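Long-range contact in enoyl-CoA hydratase (Mycobacterium tuberculosis, PDB 4JJT), which probably acts as a lyase of the enoyl-CoA hydratase/isomerase family, whose hydratases add water across the double bond of enoyl-CoA thioesters: residues 7-15 with 34-42. Sequence-based numbering, arbitrary orientation.
Sequences DILLIDTDE and ALRDRFFAA
The guanidinium of Arg-38 lies flat against Ile-8: CG1 of the isoleucine sits over the centre of one face, 3.8 Å above its plane, and CD1 reaches across the same group toward NH1. At the edge, near the plane, Arg-38 NH2 comes within 3.6 Å of the backbone N of Asp-7, a contact without a hydrogen bond. A bend at chi3 (-62°) brings the arginine head over Ile-8, just ahead of strand 9-14, where the two side chains cross at about a right angle. Ile-8 also slides past Leu-35, with CD1 3.7 Å from Leu-35 CA, while Leu-35 CD1 tucks against the Ile-8 carbonyl. Deeper in, chi1 of -175° swings CG of Leu-9 away from the backbone N, and the CD2 branch then lies on the helix, 3.5 Å from Arg-38 O and against Phe-39 CA and Ala-42 CB. Ile-11 CD1 barely reaches that same methyl. Nothing polar bonds across; the contact is apolar packing, with the guanidinium laid over Ile-8 at its border. Strand 9-14, outermost in its sheet within this chain, pairs antiparallel with strand 17-22, whose Leu-20 also touches Ala-42. Helix 33-48 follows that hairpin, and its residues 34-42 run at 17° to strand 9-14, so the helix packs along the edge strand of the N-terminal hairpin, a beta-beta-alpha unit of the crotonase fold.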
loop_
_atom_site.group_PDB
_atom_site.type_symbol
_atom_site.label_atom_id
_atom_site.label_comp_id
_atom_site.label_asym_id
_atom_site.label_seq_id
_atom_site.Cartn_x
_atom_site.Cartn_y
_atom_site.Cartn_z
ATOM N N ASP A 7 12.302 -17.383 37.660
ATOM C CA ASP A 7 11.456 -18.537 37.943
ATOM C C ASP A 7 10.133 -18.455 37.190
ATOM O O ASP A 7 9.613 -19.467 36.723
ATOM C CB ASP A 7 11.196 -18.662 39.443
ATOM C CG ASP A 7 10.358 -19.873 39.787
ATOM O OD1 ASP A 7 10.943 -20.947 40.039
ATOM O OD2 ASP A 7 9.114 -19.754 39.803
ATOM N N ILE A 8 9.594 -17.245 37.078
ATOM C CA ILE A 8 8.356 -17.029 36.339
ATOM C C ILE A 8 8.602 -17.187 34.842
ATOM O O ILE A 8 7.667 -17.252 34.052
ATOM C CB ILE A 8 7.747 -15.641 36.621
ATOM C CG1 ILE A 8 8.654 -14.541 36.065
ATOM C CG2 ILE A 8 7.512 -15.452 38.111
ATOM C CD1 ILE A 8 8.058 -13.162 36.156
ATOM N N LEU A 9 9.875 -17.242 34.465
ATOM C CA LEU A 9 10.265 -17.521 33.090
ATOM C C LEU A 9 11.421 -18.515 33.074
ATOM O O LEU A 9 12.510 -18.222 33.563
ATOM C CB LEU A 9 10.667 -16.236 32.369
ATOM C CG LEU A 9 10.980 -16.392 30.882
ATOM C CD1 LEU A 9 9.707 -16.691 30.105
ATOM C CD2 LEU A 9 11.680 -15.155 30.336
ATOM N N LEU A 10 11.177 -19.696 32.518
ATOM C CA LEU A 10 12.211 -20.719 32.428
ATOM C C LEU A 10 13.000 -20.575 31.135
ATOM O O LEU A 10 12.427 -20.425 30.058
ATOM C CB LEU A 10 11.597 -22.115 32.547
ATOM C CG LEU A 10 10.912 -22.386 33.891
ATOM C CD1 LEU A 10 10.226 -23.740 33.897
ATOM C CD2 LEU A 10 11.916 -22.286 35.029
ATOM N N ILE A 11 14.321 -20.613 31.256
ATOM C CA ILE A 11 15.211 -20.403 30.120
ATOM C C ILE A 11 16.181 -21.569 29.951
ATOM O O ILE A 11 17.052 -21.791 30.788
ATOM C CB ILE A 11 15.997 -19.087 30.260
ATOM C CG1 ILE A 11 15.033 -17.897 30.296
ATOM C CG2 ILE A 11 16.988 -18.940 29.123
ATOM C CD1 ILE A 11 15.702 -16.571 30.553
ATOM N N ASP A 12 16.017 -22.313 28.861
ATOM C CA ASP A 12 16.826 -23.501 28.605
ATOM C C ASP A 12 17.579 -23.394 27.284
ATOM O O ASP A 12 17.078 -22.823 26.318
ATOM C CB ASP A 12 15.939 -24.749 28.602
ATOM C CG ASP A 12 16.588 -25.925 27.902
ATOM O OD1 ASP A 12 17.386 -26.640 28.546
ATOM O OD2 ASP A 12 16.304 -26.137 26.702
ATOM N N THR A 13 18.785 -23.950 27.251
ATOM C CA THR A 13 19.573 -24.003 26.025
ATOM C C THR A 13 20.053 -25.426 25.744
ATOM O O THR A 13 20.663 -26.069 26.599
ATOM C CB THR A 13 20.783 -23.052 26.083
ATOM O OG1 THR A 13 20.333 -21.720 26.355
ATOM C CG2 THR A 13 21.536 -23.070 24.764
ATOM N N ASP A 14 19.775 -25.911 24.540
ATOM C CA ASP A 14 20.111 -27.278 24.168
ATOM C C ASP A 14 20.221 -27.416 22.655
ATOM O O ASP A 14 19.236 -27.231 21.940
ATOM C CB ASP A 14 19.057 -28.244 24.715
ATOM C CG ASP A 14 19.377 -29.692 24.404
ATOM O OD1 ASP A 14 20.299 -30.246 25.040
ATOM O OD2 ASP A 14 18.702 -30.282 23.532
ATOM N N GLU A 15 21.422 -27.742 22.184
ATOM C CA GLU A 15 21.695 -27.904 20.757
ATOM C C GLU A 15 21.316 -26.664 19.958
ATOM O O GLU A 15 20.580 -26.750 18.975
ATOM C CB GLU A 15 20.982 -29.136 20.195
ATOM C CG GLU A 15 21.508 -30.458 20.721
ATOM C CD GLU A 15 22.834 -30.849 20.101
ATOM O OE1 GLU A 15 23.518 -31.731 20.664
ATOM O OE2 GLU A 15 23.191 -30.279 19.047
ATOM N N ALA A 34 6.017 -7.917 35.356
ATOM C CA ALA A 34 7.334 -8.513 35.557
ATOM C C ALA A 34 7.645 -9.578 34.508
ATOM O O ALA A 34 8.787 -9.719 34.077
ATOM C CB ALA A 34 7.440 -9.097 36.956
ATOM N N LEU A 35 6.624 -10.323 34.103
ATOM C CA LEU A 35 6.801 -11.393 33.131
ATOM C C LEU A 35 6.992 -10.844 31.721
ATOM O O LEU A 35 7.748 -11.401 30.923
ATOM C CB LEU A 35 5.621 -12.365 33.174
ATOM C CG LEU A 35 5.742 -13.605 32.280
ATOM C CD1 LEU A 35 7.065 -14.317 32.529
ATOM C CD2 LEU A 35 4.572 -14.546 32.509
ATOM N N ARG A 36 6.302 -9.749 31.418
ATOM C CA ARG A 36 6.451 -9.097 30.121
ATOM C C ARG A 36 7.862 -8.537 29.973
ATOM O O ARG A 36 8.468 -8.641 28.910
ATOM C CB ARG A 36 5.413 -7.982 29.942
ATOM C CG ARG A 36 3.973 -8.474 29.897
ATOM C CD ARG A 36 3.030 -7.401 29.372
ATOM N NE ARG A 36 3.087 -6.170 30.161
ATOM C CZ ARG A 36 2.311 -5.919 31.211
ATOM N NH1 ARG A 36 1.419 -6.817 31.607
ATOM N NH2 ARG A 36 2.428 -4.774 31.866
ATOM N N ASP A 37 8.380 -7.958 31.050
ATOM C CA ASP A 37 9.729 -7.407 31.046
ATOM C C ASP A 37 10.776 -8.476 30.761
ATOM O O ASP A 37 11.690 -8.263 29.966
ATOM C CB ASP A 37 10.037 -6.721 32.378
ATOM C CG ASP A 37 9.382 -5.361 32.499
ATOM O OD1 ASP A 37 8.965 -4.800 31.463
ATOM O OD2 ASP A 37 9.296 -4.847 33.633
ATOM N N ARG A 38 10.632 -9.630 31.403
ATOM C CA ARG A 38 11.628 -10.685 31.290
ATOM C C ARG A 38 11.517 -11.455 29.974
ATOM O O ARG A 38 12.531 -11.855 29.402
ATOM C CB ARG A 38 11.543 -11.635 32.487
ATOM C CG ARG A 38 12.900 -12.051 33.030
ATOM C CD ARG A 38 12.775 -12.862 34.312
ATOM N NE ARG A 38 12.153 -12.102 35.391
ATOM C CZ ARG A 38 11.959 -12.576 36.617
ATOM N NH1 ARG A 38 11.384 -11.820 37.541
ATOM N NH2 ARG A 38 12.345 -13.810 36.919
ATOM N N PHE A 39 10.291 -11.662 29.498
ATOM C CA PHE A 39 10.084 -12.368 28.231
ATOM C C PHE A 39 10.698 -11.617 27.057
ATOM O O PHE A 39 11.459 -12.185 26.274
ATOM C CB PHE A 39 8.595 -12.608 27.958
ATOM C CG PHE A 39 8.303 -13.103 26.565
ATOM C CD1 PHE A 39 8.521 -14.426 26.228
ATOM C CD2 PHE A 39 7.811 -12.245 25.595
ATOM C CE1 PHE A 39 8.255 -14.882 24.950
ATOM C CE2 PHE A 39 7.546 -12.699 24.317
ATOM C CZ PHE A 39 7.768 -14.017 23.997
ATOM N N PHE A 40 10.360 -10.338 26.938
ATOM C CA PHE A 40 10.853 -9.519 25.832
ATOM C C PHE A 40 12.351 -9.254 25.942
ATOM O O PHE A 40 13.013 -8.966 24.945
ATOM C CB PHE A 40 10.069 -8.205 25.734
ATOM C CG PHE A 40 8.634 -8.386 25.318
ATOM C CD1 PHE A 40 8.320 -8.993 24.117
ATOM C CD2 PHE A 40 7.600 -7.941 26.123
ATOM C CE1 PHE A 40 7.006 -9.163 23.733
ATOM C CE2 PHE A 40 6.284 -8.108 25.743
ATOM C CZ PHE A 40 5.988 -8.718 24.546
ATOM N N ALA A 41 12.879 -9.354 27.158
ATOM C CA ALA A 41 14.313 -9.248 27.378
ATOM C C ALA A 41 14.982 -10.537 26.927
ATOM O O ALA A 41 16.083 -10.521 26.379
ATOM C CB ALA A 41 14.610 -8.980 28.841
ATOM N N ALA A 42 14.299 -11.653 27.161
ATOM C CA ALA A 42 14.806 -12.967 26.787
ATOM C C ALA A 42 14.936 -13.122 25.275
ATOM O O ALA A 42 15.907 -13.698 24.784
ATOM C CB ALA A 42 13.914 -14.054 27.353
#